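Local atomic coordinates of PRD-containing transcription regulator (Lactobacillus casei, PDB entry 3NUF), a protein that probably regulates transcription through a helical PRD (PTS regulation domain), a module that in related regulators responds to phosphorylation by the sugar phosphotransferase system. Residues E14-I19 with L51-N56; N8-P12 with V32-K37; M61-S65 with V94-L100; L87-V93 with Y106-F112. One frame throughout, in Å; residues are numbered along the deposited sequence. Where two conformers were deposited one is given.

Interaction 1: E14-I19 with L51-N56; sequences EVKAMI and LQVLTN
Both segments are alpha-helical. Residues 14-19 belong to helix 13-21 and residues 51-56 to helix 48-67. The two segment axes run nearly parallel, 12° apart, and come within 9.5 Å. In register, CA of Val-15 lies 5.5 Å from CA of Gln-52, and CA of Met-18 lies 7.1 Å from CA of Asn-56. The apolar part centres on Val-15 (chi1 t), whose CG2 is 3.9 Å from CG of Leu-51. CG1 of Ile-19 adds a looser touch, 4.2 Å from CG2 of Thr-55. This is helix-to-helix packing within an all-helical PRD fold. Helix 25-41 lies against the same seam, with Thr-29 touching Ile-19 and Val-32 touching Thr-55. Met-18 is a selenomethionine in an m,t,t rotamer, extended across helix 51-56. Its SE is 3.2 Å from O of Gln-52 and 3.9 Å from CB of Thr-55. At the exposed end, CB of Glu-14 packs 3.7 Å from CD of Gln-52. No hydrogen bond joins the segments. The hydroxyl of Thr-55 (chi1 m) is satisfied locally, OG1 donating to O of Leu-51 at 2.8 Å. The CG1 methyl of Val-15 packs on this OG1 of Thr-55 at 3.4 Å.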
# COMPACT_ATOMS: atom_id res chain seq x y z
N GLU A 14 4.75 -11.32 -11.61
CA GLU A 14 4.32 -11.87 -10.31
C GLU A 14 3.25 -11.02 -9.67
O GLU A 14 2.33 -11.57 -9.05
CB GLU A 14 5.49 -12.00 -9.35
CG GLU A 14 6.60 -12.96 -9.84
CD GLU A 14 7.56 -12.38 -10.91
OE1 GLU A 14 7.51 -11.18 -11.27
OE2 GLU A 14 8.41 -13.16 -11.38
N VAL A 15 3.35 -9.71 -9.81
CA VAL A 15 2.30 -8.82 -9.31
C VAL A 15 0.99 -8.99 -10.07
O VAL A 15 -0.09 -9.12 -9.44
CB VAL A 15 2.78 -7.36 -9.39
CG1 VAL A 15 1.67 -6.30 -9.12
CG2 VAL A 15 3.94 -7.14 -8.38
N LYS A 16 1.03 -9.09 -11.41
CA LYS A 16 -0.16 -9.35 -12.19
C LYS A 16 -0.82 -10.68 -11.80
O LYS A 16 -2.05 -10.77 -11.77
CB LYS A 16 0.12 -9.34 -13.68
CG LYS A 16 0.50 -7.96 -14.21
CD LYS A 16 0.55 -7.86 -15.74
CE LYS A 16 1.81 -8.49 -16.28
NZ LYS A 16 1.80 -8.50 -17.78
N ALA A 17 0.01 -11.70 -11.50
CA ALA A 17 -0.46 -13.01 -11.03
C ALA A 17 -1.23 -12.89 -9.74
O ALA A 17 -2.34 -13.43 -9.63
CB ALA A 17 0.73 -14.04 -10.90
N MSE A 18 -0.64 -12.17 -8.78
CA MSE A 18 -1.26 -11.91 -7.48
C MSE A 18 -2.65 -11.26 -7.68
O MSE A 18 -3.63 -11.62 -7.05
CB MSE A 18 -0.35 -11.01 -6.62
CG MSE A 18 0.84 -11.69 -5.97
SE MSE A 18 1.88 -10.33 -4.90
CE MSE A 18 3.05 -11.52 -3.92
N ILE A 19 -2.70 -10.25 -8.55
CA ILE A 19 -3.91 -9.51 -8.84
C ILE A 19 -4.99 -10.37 -9.48
O ILE A 19 -6.16 -10.33 -9.09
CB ILE A 19 -3.57 -8.27 -9.67
CG1 ILE A 19 -2.82 -7.20 -8.85
CG2 ILE A 19 -4.84 -7.67 -10.28
CD1 ILE A 19 -2.18 -6.17 -9.65
N LEU A 51 7.66 -4.49 -4.60
CA LEU A 51 6.36 -4.29 -5.17
C LEU A 51 5.48 -5.55 -5.00
O LEU A 51 4.27 -5.41 -4.77
CB LEU A 51 6.49 -3.80 -6.61
CG LEU A 51 5.17 -3.57 -7.33
CD1 LEU A 51 4.39 -2.47 -6.60
CD2 LEU A 51 5.31 -3.21 -8.81
N GLN A 52 6.04 -6.77 -5.06
CA GLN A 52 5.32 -8.00 -4.77
C GLN A 52 4.78 -8.04 -3.35
O GLN A 52 3.60 -8.36 -3.10
CB GLN A 52 6.26 -9.21 -4.96
CG GLN A 52 6.50 -9.63 -6.37
CD GLN A 52 7.42 -10.87 -6.43
OE1 GLN A 52 7.14 -11.86 -5.78
NE2 GLN A 52 8.47 -10.79 -7.21
N VAL A 53 5.64 -7.74 -2.39
CA VAL A 53 5.27 -7.73 -0.99
C VAL A 53 4.22 -6.66 -0.71
O VAL A 53 3.24 -6.89 -0.03
CB VAL A 53 6.55 -7.56 -0.13
CG1 VAL A 53 6.22 -7.41 1.33
CG2 VAL A 53 7.48 -8.76 -0.30
N LEU A 54 4.39 -5.52 -1.30
CA LEU A 54 3.39 -4.43 -1.21
C LEU A 54 2.04 -4.83 -1.75
O LEU A 54 0.98 -4.62 -1.14
CB LEU A 54 3.88 -3.17 -1.92
CG LEU A 54 2.88 -2.04 -2.01
CD1 LEU A 54 2.66 -1.41 -0.62
CD2 LEU A 54 3.35 -0.97 -3.05
N THR A 55 2.05 -5.44 -2.93
CA THR A 55 0.82 -5.86 -3.58
C THR A 55 0.06 -6.83 -2.72
O THR A 55 -1.15 -6.74 -2.58
CB THR A 55 1.11 -6.46 -5.00
OG1 THR A 55 1.64 -5.43 -5.79
CG2 THR A 55 -0.16 -6.98 -5.65
N ASN A 56 0.75 -7.81 -2.14
CA ASN A 56 0.09 -8.78 -1.29
C ASN A 56 -0.65 -8.06 -0.16
O ASN A 56 -1.81 -8.37 0.15
CB ASN A 56 1.11 -9.82 -0.74
CG ASN A 56 0.48 -10.86 0.15
OD1 ASN A 56 -0.14 -11.79 -0.34
ND2 ASN A 56 0.58 -10.67 1.49

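Interaction 2: N8-P12 with V32-K37; sequences NVELP and VNYVIK. With EDO (1,2-ethanediol), chain G.
This is a surface contact between an irregular N-terminal segment and a helix. Residues 8-12 form the loop that leads into helix 13-21, with Pro-12 at its N-cap position. Residues 32-37 lie on helix 25-41. The loop is extended: phi/psi is -110/127° at Val-9, -114/104° at Glu-10 and -80/150° at Leu-11. Val-9 and Leu-11 therefore both send CB toward the helix, while Glu-10 between them points away. CA of Val-9 sits 6.3 Å from CA of Asn-33.

The apolar contacts converge on Ile-36 (m,t). Its CD1 is 3.7 Å from CG1 of Val-9 (chi1 t) and 3.5 Å from CD2 of Leu-11 (m,t). CD2 of Leu-11 also meets CG1 of Val-32 at 3.8 Å. CG2 of Val-9 lies 4.1 Å from CG of Lys-37. Beneath the loop, Leu-11 touches Ile-19 and Ile-36 touches Leu-51, so the patch continues into the neighbouring helices.

Asn-33 has chi1 m. Its OD1 is 3.5 Å from CB of Val-9. One water donates to O of Val-9 at 2.7 Å and to OD1 of Asn-33 at 2.8 Å. No direct hydrogen bond crosses. Earlier in the chain, Leu-5 makes a backbone hydrogen bond with Lys-37. Residues 8-12 themselves meet the helix mainly through apolar side chains, and their polar link to it passes through water.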
# COMPACT_ATOMS: atom_id res chain seq x y z
N ASN A 8 1.65 5.65 -17.04
CA ASN A 8 1.24 4.31 -17.45
C ASN A 8 2.05 3.35 -16.58
O ASN A 8 3.27 3.46 -16.48
CB ASN A 8 1.51 4.05 -18.95
N VAL A 9 1.37 2.44 -15.89
CA VAL A 9 2.11 1.51 -15.04
C VAL A 9 2.06 0.10 -15.64
O VAL A 9 0.98 -0.44 -15.90
CB VAL A 9 1.55 1.51 -13.58
CG1 VAL A 9 2.27 0.45 -12.73
CG2 VAL A 9 1.66 2.91 -12.95
N GLU A 10 3.24 -0.49 -15.80
CA GLU A 10 3.36 -1.86 -16.30
C GLU A 10 3.92 -2.78 -15.20
O GLU A 10 5.13 -2.80 -14.94
CB GLU A 10 4.23 -1.88 -17.56
CG GLU A 10 3.54 -1.25 -18.80
CD GLU A 10 4.37 -1.35 -20.08
OE1 GLU A 10 5.62 -1.34 -19.98
OE2 GLU A 10 3.77 -1.43 -21.18
N LEU A 11 3.04 -3.58 -14.61
CA LEU A 11 3.37 -4.35 -13.43
C LEU A 11 4.15 -5.60 -13.77
O LEU A 11 3.92 -6.20 -14.82
CB LEU A 11 2.06 -4.69 -12.74
CG LEU A 11 1.23 -3.44 -12.33
CD1 LEU A 11 -0.11 -3.93 -11.79
CD2 LEU A 11 1.97 -2.57 -11.29
N PRO A 12 5.01 -6.05 -12.86
CA PRO A 12 5.72 -7.31 -13.08
C PRO A 12 4.81 -8.50 -13.13
O PRO A 12 3.72 -8.53 -12.54
CB PRO A 12 6.62 -7.43 -11.84
CG PRO A 12 6.65 -6.15 -11.23
CD PRO A 12 5.41 -5.39 -11.62
N VAL A 32 -2.93 -0.83 -6.77
CA VAL A 32 -1.48 -0.91 -6.95
C VAL A 32 -0.96 0.24 -7.80
O VAL A 32 0.05 0.89 -7.45
CB VAL A 32 -1.11 -2.28 -7.56
CG1 VAL A 32 0.38 -2.32 -7.90
CG2 VAL A 32 -1.42 -3.37 -6.61
N ASN A 33 -1.61 0.52 -8.93
CA ASN A 33 -1.21 1.63 -9.74
C ASN A 33 -1.19 2.95 -8.96
O ASN A 33 -0.28 3.77 -9.06
CB ASN A 33 -2.17 1.83 -10.92
CG ASN A 33 -2.09 0.76 -11.99
OD1 ASN A 33 -1.19 -0.03 -12.02
ND2 ASN A 33 -3.08 0.77 -12.87
N TYR A 34 -2.28 3.19 -8.18
CA TYR A 34 -2.41 4.40 -7.37
C TYR A 34 -1.25 4.54 -6.39
O TYR A 34 -0.63 5.62 -6.25
CB TYR A 34 -3.76 4.42 -6.64
CG TYR A 34 -3.91 5.46 -5.58
CD1 TYR A 34 -4.37 6.72 -5.89
CD2 TYR A 34 -3.62 5.18 -4.25
CE1 TYR A 34 -4.53 7.66 -4.92
CE2 TYR A 34 -3.74 6.15 -3.28
CZ TYR A 34 -4.21 7.36 -3.64
OH TYR A 34 -4.37 8.35 -2.67
N VAL A 35 -0.94 3.45 -5.70
CA VAL A 35 0.15 3.49 -4.70
C VAL A 35 1.52 3.75 -5.36
O VAL A 35 2.32 4.55 -4.85
CB VAL A 35 0.17 2.28 -3.83
CG1 VAL A 35 1.35 2.32 -2.87
CG2 VAL A 35 -1.13 2.21 -3.00
N ILE A 36 1.77 3.11 -6.49
CA ILE A 36 3.04 3.32 -7.22
C ILE A 36 3.15 4.80 -7.60
O ILE A 36 4.19 5.44 -7.41
CB ILE A 36 3.11 2.42 -8.45
CG1 ILE A 36 3.33 0.97 -8.03
CG2 ILE A 36 4.25 2.90 -9.37
CD1 ILE A 36 3.20 -0.06 -9.18
N LYS A 37 2.10 5.36 -8.15
CA LYS A 37 2.10 6.78 -8.55
C LYS A 37 2.19 7.77 -7.41
O LYS A 37 2.85 8.82 -7.49
CB LYS A 37 0.90 7.04 -9.41
CG LYS A 37 0.99 6.34 -10.78
CD LYS A 37 -0.24 6.61 -11.64
CE LYS A 37 -1.45 5.79 -11.30
NZ LYS A 37 -2.59 6.00 -12.32
C1 EDO G . -6.22 10.61 -3.63
O1 EDO G . -4.89 10.56 -3.10
C2 EDO G . -7.17 10.79 -2.47
O2 EDO G . -8.13 9.73 -2.47
O HOH W 1 -0.94 -1.55 -14.35

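Interaction 3: M61-S65 with V94-L100; sequences MLGRS and VQHIGHL. With EDO (1,2-ethanediol), chain G.
Selenomethionine Met-61 (m,t,p) is the main bump. Its CE fills a hollow between CG2 of Val-94 (3.7 Å), CD1 of Ile-97 (3.8 Å) and CD1 of Leu-100 (3.8 Å). Residues 61-65 are helical. Residues 94-97 end a helix, and Gly-98, with phi 82°, turns the chain out of it. His-99 keeps positive phi (54/34°), and Leu-100 is extended. This bend folds the chain back over Ser-65, whose CA is 5.0 Å from CA of His-99. CB of Ser-65 sits in the bend, 3.3 Å from O of Gly-98 and 3.6 Å from CG2 of Ile-97. Leu-100 (m,t) lays CD2 3.6 Å from N of Ser-65 and 4.0 Å from CB of Arg-64. A water donates to O of Arg-64 (2.7 Å) and to O of His-99 (2.6 Å). The Arg-64 guanidinium turns to Glu-104 and Glu-60. The end of helix 84-97 and its following turn thus pack on the C-terminal part of helix 48-67, within the all-helical bundle expected of a PRD.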
# COMPACT_ATOMS: atom_id res chain seq x y z
N MSE A 61 -5.62 -5.57 2.38
CA MSE A 61 -6.34 -4.35 2.85
C MSE A 61 -7.63 -4.11 2.06
O MSE A 61 -8.67 -3.81 2.62
CB MSE A 61 -5.46 -3.12 2.74
CG MSE A 61 -4.25 -3.11 3.65
SE MSE A 61 -3.08 -1.60 3.36
CE MSE A 61 -4.37 -0.27 3.74
N LEU A 62 -7.55 -4.20 0.72
CA LEU A 62 -8.73 -4.08 -0.11
C LEU A 62 -9.76 -5.11 0.26
O LEU A 62 -10.95 -4.83 0.41
CB LEU A 62 -8.30 -4.13 -1.58
CG LEU A 62 -9.41 -3.98 -2.63
CD1 LEU A 62 -10.06 -2.63 -2.49
CD2 LEU A 62 -8.79 -4.24 -4.05
N GLY A 63 -9.31 -6.33 0.49
CA GLY A 63 -10.23 -7.37 0.92
C GLY A 63 -10.94 -7.03 2.20
O GLY A 63 -12.17 -7.20 2.33
N ARG A 64 -10.23 -6.50 3.17
CA ARG A 64 -10.81 -6.12 4.47
C ARG A 64 -11.76 -4.96 4.34
O ARG A 64 -12.79 -4.91 5.01
CB ARG A 64 -9.78 -5.73 5.59
CG ARG A 64 -9.25 -6.82 6.37
CD ARG A 64 -8.57 -6.29 7.61
NE ARG A 64 -7.32 -5.63 7.30
CZ ARG A 64 -6.22 -6.22 6.91
NH1 ARG A 64 -6.18 -7.55 6.77
NH2 ARG A 64 -5.13 -5.54 6.71
N SER A 65 -11.45 -4.01 3.44
CA SER A 65 -12.33 -2.89 3.18
C SER A 65 -13.69 -3.31 2.70
O SER A 65 -14.71 -2.65 2.94
CB SER A 65 -11.72 -1.91 2.14
OG SER A 65 -11.81 -2.35 0.76
N VAL A 94 -4.83 4.46 3.02
CA VAL A 94 -5.94 3.87 3.82
C VAL A 94 -7.23 4.65 3.60
O VAL A 94 -8.28 4.06 3.35
CB VAL A 94 -5.57 3.89 5.29
CG1 VAL A 94 -6.79 3.50 6.19
CG2 VAL A 94 -4.36 2.96 5.56
N GLN A 95 -7.16 5.97 3.66
CA GLN A 95 -8.32 6.79 3.44
C GLN A 95 -8.86 6.72 2.04
O GLN A 95 -10.07 6.80 1.85
CB GLN A 95 -8.04 8.21 3.91
CG GLN A 95 -7.69 8.33 5.39
CD GLN A 95 -8.73 7.73 6.30
OE1 GLN A 95 -8.45 6.83 7.14
NE2 GLN A 95 -9.91 8.17 6.16
N HIS A 96 -7.97 6.63 1.09
CA HIS A 96 -8.35 6.45 -0.31
C HIS A 96 -9.13 5.17 -0.54
O HIS A 96 -10.14 5.22 -1.23
CB HIS A 96 -7.09 6.47 -1.22
CG HIS A 96 -7.33 6.04 -2.63
ND1 HIS A 96 -7.88 6.89 -3.56
CD2 HIS A 96 -7.11 4.87 -3.25
CE1 HIS A 96 -7.95 6.24 -4.72
NE2 HIS A 96 -7.53 5.00 -4.55
N ILE A 97 -8.71 4.07 0.03
CA ILE A 97 -9.44 2.80 -0.10
C ILE A 97 -10.81 2.92 0.53
O ILE A 97 -11.78 2.48 -0.10
CB ILE A 97 -8.64 1.66 0.52
CG1 ILE A 97 -7.33 1.38 -0.21
CG2 ILE A 97 -9.45 0.35 0.56
CD1 ILE A 97 -6.33 0.55 0.57
N GLY A 98 -10.88 3.50 1.69
CA GLY A 98 -12.13 3.64 2.40
C GLY A 98 -12.52 2.39 3.16
O GLY A 98 -12.00 1.31 2.93
N HIS A 99 -13.46 2.56 4.09
CA HIS A 99 -13.99 1.47 4.92
C HIS A 99 -12.92 0.68 5.66
O HIS A 99 -13.07 -0.53 5.88
CB HIS A 99 -14.86 0.52 4.06
CG HIS A 99 -16.06 1.18 3.53
ND1 HIS A 99 -16.15 1.63 2.24
CD2 HIS A 99 -17.23 1.51 4.12
CE1 HIS A 99 -17.34 2.19 2.06
NE2 HIS A 99 -18.03 2.11 3.18
N LEU A 100 -11.87 1.37 6.06
CA LEU A 100 -10.83 0.82 6.85
C LEU A 100 -10.60 1.61 8.10
O LEU A 100 -10.86 2.81 8.13
CB LEU A 100 -9.52 0.77 6.06
CG LEU A 100 -9.46 -0.26 4.92
CD1 LEU A 100 -8.16 -0.08 4.11
CD2 LEU A 100 -9.58 -1.69 5.47
C1 EDO G . -6.22 10.61 -3.63
O1 EDO G . -4.89 10.56 -3.10
C2 EDO G . -7.17 10.79 -2.47
O2 EDO G . -8.13 9.73 -2.47
O HOH W 2 -13.60 -2.95 6.72

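Interaction 4: L87-V93 with Y106-F112; sequences LDLADQV and YVLSIHF. With EDO (1,2-ethanediol), chain G.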
# COMPACT_ATOMS: atom_id res chain seq x y z
N LEU A 87 4.33 7.50 7.19
CA LEU A 87 3.05 7.41 7.91
C LEU A 87 1.99 8.20 7.17
O LEU A 87 0.83 7.75 7.04
CB LEU A 87 3.20 7.85 9.36
CG LEU A 87 3.92 6.90 10.26
CD1 LEU A 87 4.42 7.68 11.55
CD2 LEU A 87 3.02 5.74 10.62
N ASP A 88 2.34 9.38 6.68
CA ASP A 88 1.36 10.23 5.98
C ASP A 88 0.94 9.59 4.64
O ASP A 88 -0.24 9.64 4.27
CB ASP A 88 1.93 11.63 5.71
CG ASP A 88 2.09 12.47 6.98
OD1 ASP A 88 1.61 12.10 8.07
OD2 ASP A 88 2.73 13.56 6.83
N LEU A 89 1.89 9.04 3.89
CA LEU A 89 1.54 8.36 2.65
C LEU A 89 0.63 7.17 2.96
O LEU A 89 -0.37 6.94 2.26
CB LEU A 89 2.79 7.93 1.88
CG LEU A 89 3.63 9.03 1.29
CD1 LEU A 89 5.00 8.52 0.88
CD2 LEU A 89 2.88 9.59 0.07
N ALA A 90 0.97 6.38 3.98
CA ALA A 90 0.13 5.25 4.35
C ALA A 90 -1.27 5.70 4.75
O ALA A 90 -2.26 5.07 4.34
CB ALA A 90 0.78 4.46 5.47
N ASP A 91 -1.37 6.78 5.53
CA ASP A 91 -2.69 7.29 5.90
C ASP A 91 -3.49 7.68 4.66
O ASP A 91 -4.68 7.39 4.57
CB ASP A 91 -2.52 8.51 6.83
CG ASP A 91 -3.84 9.05 7.31
OD1 ASP A 91 -4.39 8.46 8.22
OD2 ASP A 91 -4.32 10.04 6.78
N GLN A 92 -2.85 8.32 3.70
CA GLN A 92 -3.54 8.71 2.47
C GLN A 92 -4.07 7.48 1.76
O GLN A 92 -5.21 7.48 1.26
CB GLN A 92 -2.61 9.48 1.55
CG GLN A 92 -3.31 9.99 0.33
CD GLN A 92 -2.52 11.00 -0.46
OE1 GLN A 92 -1.50 11.52 -0.01
NE2 GLN A 92 -3.00 11.29 -1.66
N VAL A 93 -3.28 6.42 1.68
CA VAL A 93 -3.74 5.19 1.01
C VAL A 93 -4.92 4.55 1.70
O VAL A 93 -5.93 4.19 1.08
CB VAL A 93 -2.62 4.18 0.87
CG1 VAL A 93 -3.11 2.81 0.26
CG2 VAL A 93 -1.51 4.71 -0.01
N TYR A 106 -0.29 1.84 10.04
CA TYR A 106 1.01 1.48 10.65
C TYR A 106 1.75 0.41 9.90
O TYR A 106 2.90 0.60 9.45
CB TYR A 106 0.82 1.18 12.13
CG TYR A 106 0.27 2.33 12.94
CD1 TYR A 106 0.99 3.51 13.02
CD2 TYR A 106 -0.96 2.26 13.60
CE1 TYR A 106 0.49 4.56 13.72
CE2 TYR A 106 -1.47 3.31 14.29
CZ TYR A 106 -0.76 4.47 14.35
OH TYR A 106 -1.26 5.56 15.03
N VAL A 107 1.12 -0.72 9.69
CA VAL A 107 1.80 -1.81 8.96
C VAL A 107 2.11 -1.35 7.53
O VAL A 107 3.20 -1.62 7.01
CB VAL A 107 1.00 -3.09 8.99
CG1 VAL A 107 1.49 -4.12 7.97
CG2 VAL A 107 1.06 -3.68 10.40
N LEU A 108 1.19 -0.63 6.89
CA LEU A 108 1.45 -0.14 5.52
C LEU A 108 2.64 0.80 5.48
O LEU A 108 3.46 0.74 4.55
CB LEU A 108 0.21 0.50 4.92
CG LEU A 108 0.41 1.11 3.52
CD1 LEU A 108 0.85 0.08 2.49
CD2 LEU A 108 -0.86 1.82 3.06
N SER A 109 2.84 1.63 6.50
CA SER A 109 3.96 2.56 6.51
C SER A 109 5.32 1.89 6.39
O SER A 109 6.24 2.49 5.82
CB SER A 109 3.88 3.47 7.75
OG SER A 109 4.32 2.83 8.91
N ILE A 110 5.44 0.68 6.89
CA ILE A 110 6.73 -0.01 6.80
C ILE A 110 7.13 -0.30 5.37
O ILE A 110 8.32 -0.31 5.06
CB ILE A 110 6.68 -1.30 7.65
CG1 ILE A 110 6.32 -1.00 9.09
CG2 ILE A 110 8.00 -2.11 7.58
CD1 ILE A 110 7.14 0.07 9.77
N HIS A 111 6.18 -0.52 4.48
CA HIS A 111 6.49 -0.74 3.08
C HIS A 111 7.12 0.50 2.50
O HIS A 111 8.08 0.43 1.77
CB HIS A 111 5.24 -1.14 2.34
CG HIS A 111 4.69 -2.45 2.75
ND1 HIS A 111 4.80 -3.58 1.98
CD2 HIS A 111 3.94 -2.81 3.82
CE1 HIS A 111 4.21 -4.59 2.59
NE2 HIS A 111 3.68 -4.16 3.72
N PHE A 112 6.56 1.68 2.77
CA PHE A 112 7.13 2.93 2.30
C PHE A 112 8.48 3.17 2.96
O PHE A 112 9.40 3.67 2.31
CB PHE A 112 6.20 4.12 2.61
CG PHE A 112 4.95 4.15 1.82
CD1 PHE A 112 4.96 4.52 0.50
CD2 PHE A 112 3.73 3.87 2.39
CE1 PHE A 112 3.79 4.56 -0.25
CE2 PHE A 112 2.55 3.90 1.65
CZ PHE A 112 2.56 4.18 0.35
C1 EDO G . -6.22 10.61 -3.63
O1 EDO G . -4.89 10.56 -3.10
C2 EDO G . -7.17 10.79 -2.47
O2 EDO G . -8.13 9.73 -2.47
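Segments 87-93 (helix 84-97) and 106-112 (helix 104-115) cross at 123°, with segment axes 8.1 Å apart at closest. The nearest CA atoms are those of Leu-87 and Ser-109, at 5.1 Å. Tyr-106 comes first. Its CB points away, but the ring swings back, and CD1 meets CD2 of Leu-87 at 3.9 Å. Leu-108 is next on the facing side. Its CD2 lies 3.7 Å from CB of Val-93, and its CG lies 3.9 Å from CB of Ala-90. Ser-109 sits at the close approach. CB of Ala-90 is 3.6 Å from N of Ser-109 and 4.0 Å from its CB, so two small side chains let the backbones come near. The hydroxyl of Ser-109 turns back on its own helix, OG donating to O of Tyr-106 at 2.7 Å. The same OG of Ser-109 is 3.6 Å from CD2 of Leu-87, a packing contact. Phe-112 ends the row. CB of Leu-89 stands 3.9 Å from its ring centroid, 7° off the normal, a CH-pi contact over the face. CG2 of Val-93 approaches the ring edge, 4.1 Å from CZ of Phe-112. No hydrogen bond crosses between the segments. The pair is buried between two other helices: Leu-89 and Val-93 touch Leu-38 of helix 25-41, while Leu-108 and His-111 touch Leu-54 of helix 48-67.

How the interactions relate
Interaction 4 is the buried contact and is mostly apolar, with no hydrogen bond between its segments. Interactions 1 and 3 are partly buried, and interaction 2 lies at the surface. Interactions 1 and 3 both use helix 48-67, with centres about 17 Å apart. A selenomethionine packs in each: Met-18 from helix 13-21 in interaction 1, Met-61 of helix 48-67 itself in interaction 3. Interactions 3 and 4 share helix 84-97. Interactions 1 and 2 touch through Leu-51 with Pro-12 and Ile-36. Water bridges appear where loops take part, in interactions 2 and 3. One 1,2-ethanediol, probably from the crystallisation liquor, is hydrogen-bonded by Tyr-34, His-96 and Gln-92 and so touches interactions 2, 3 and 4.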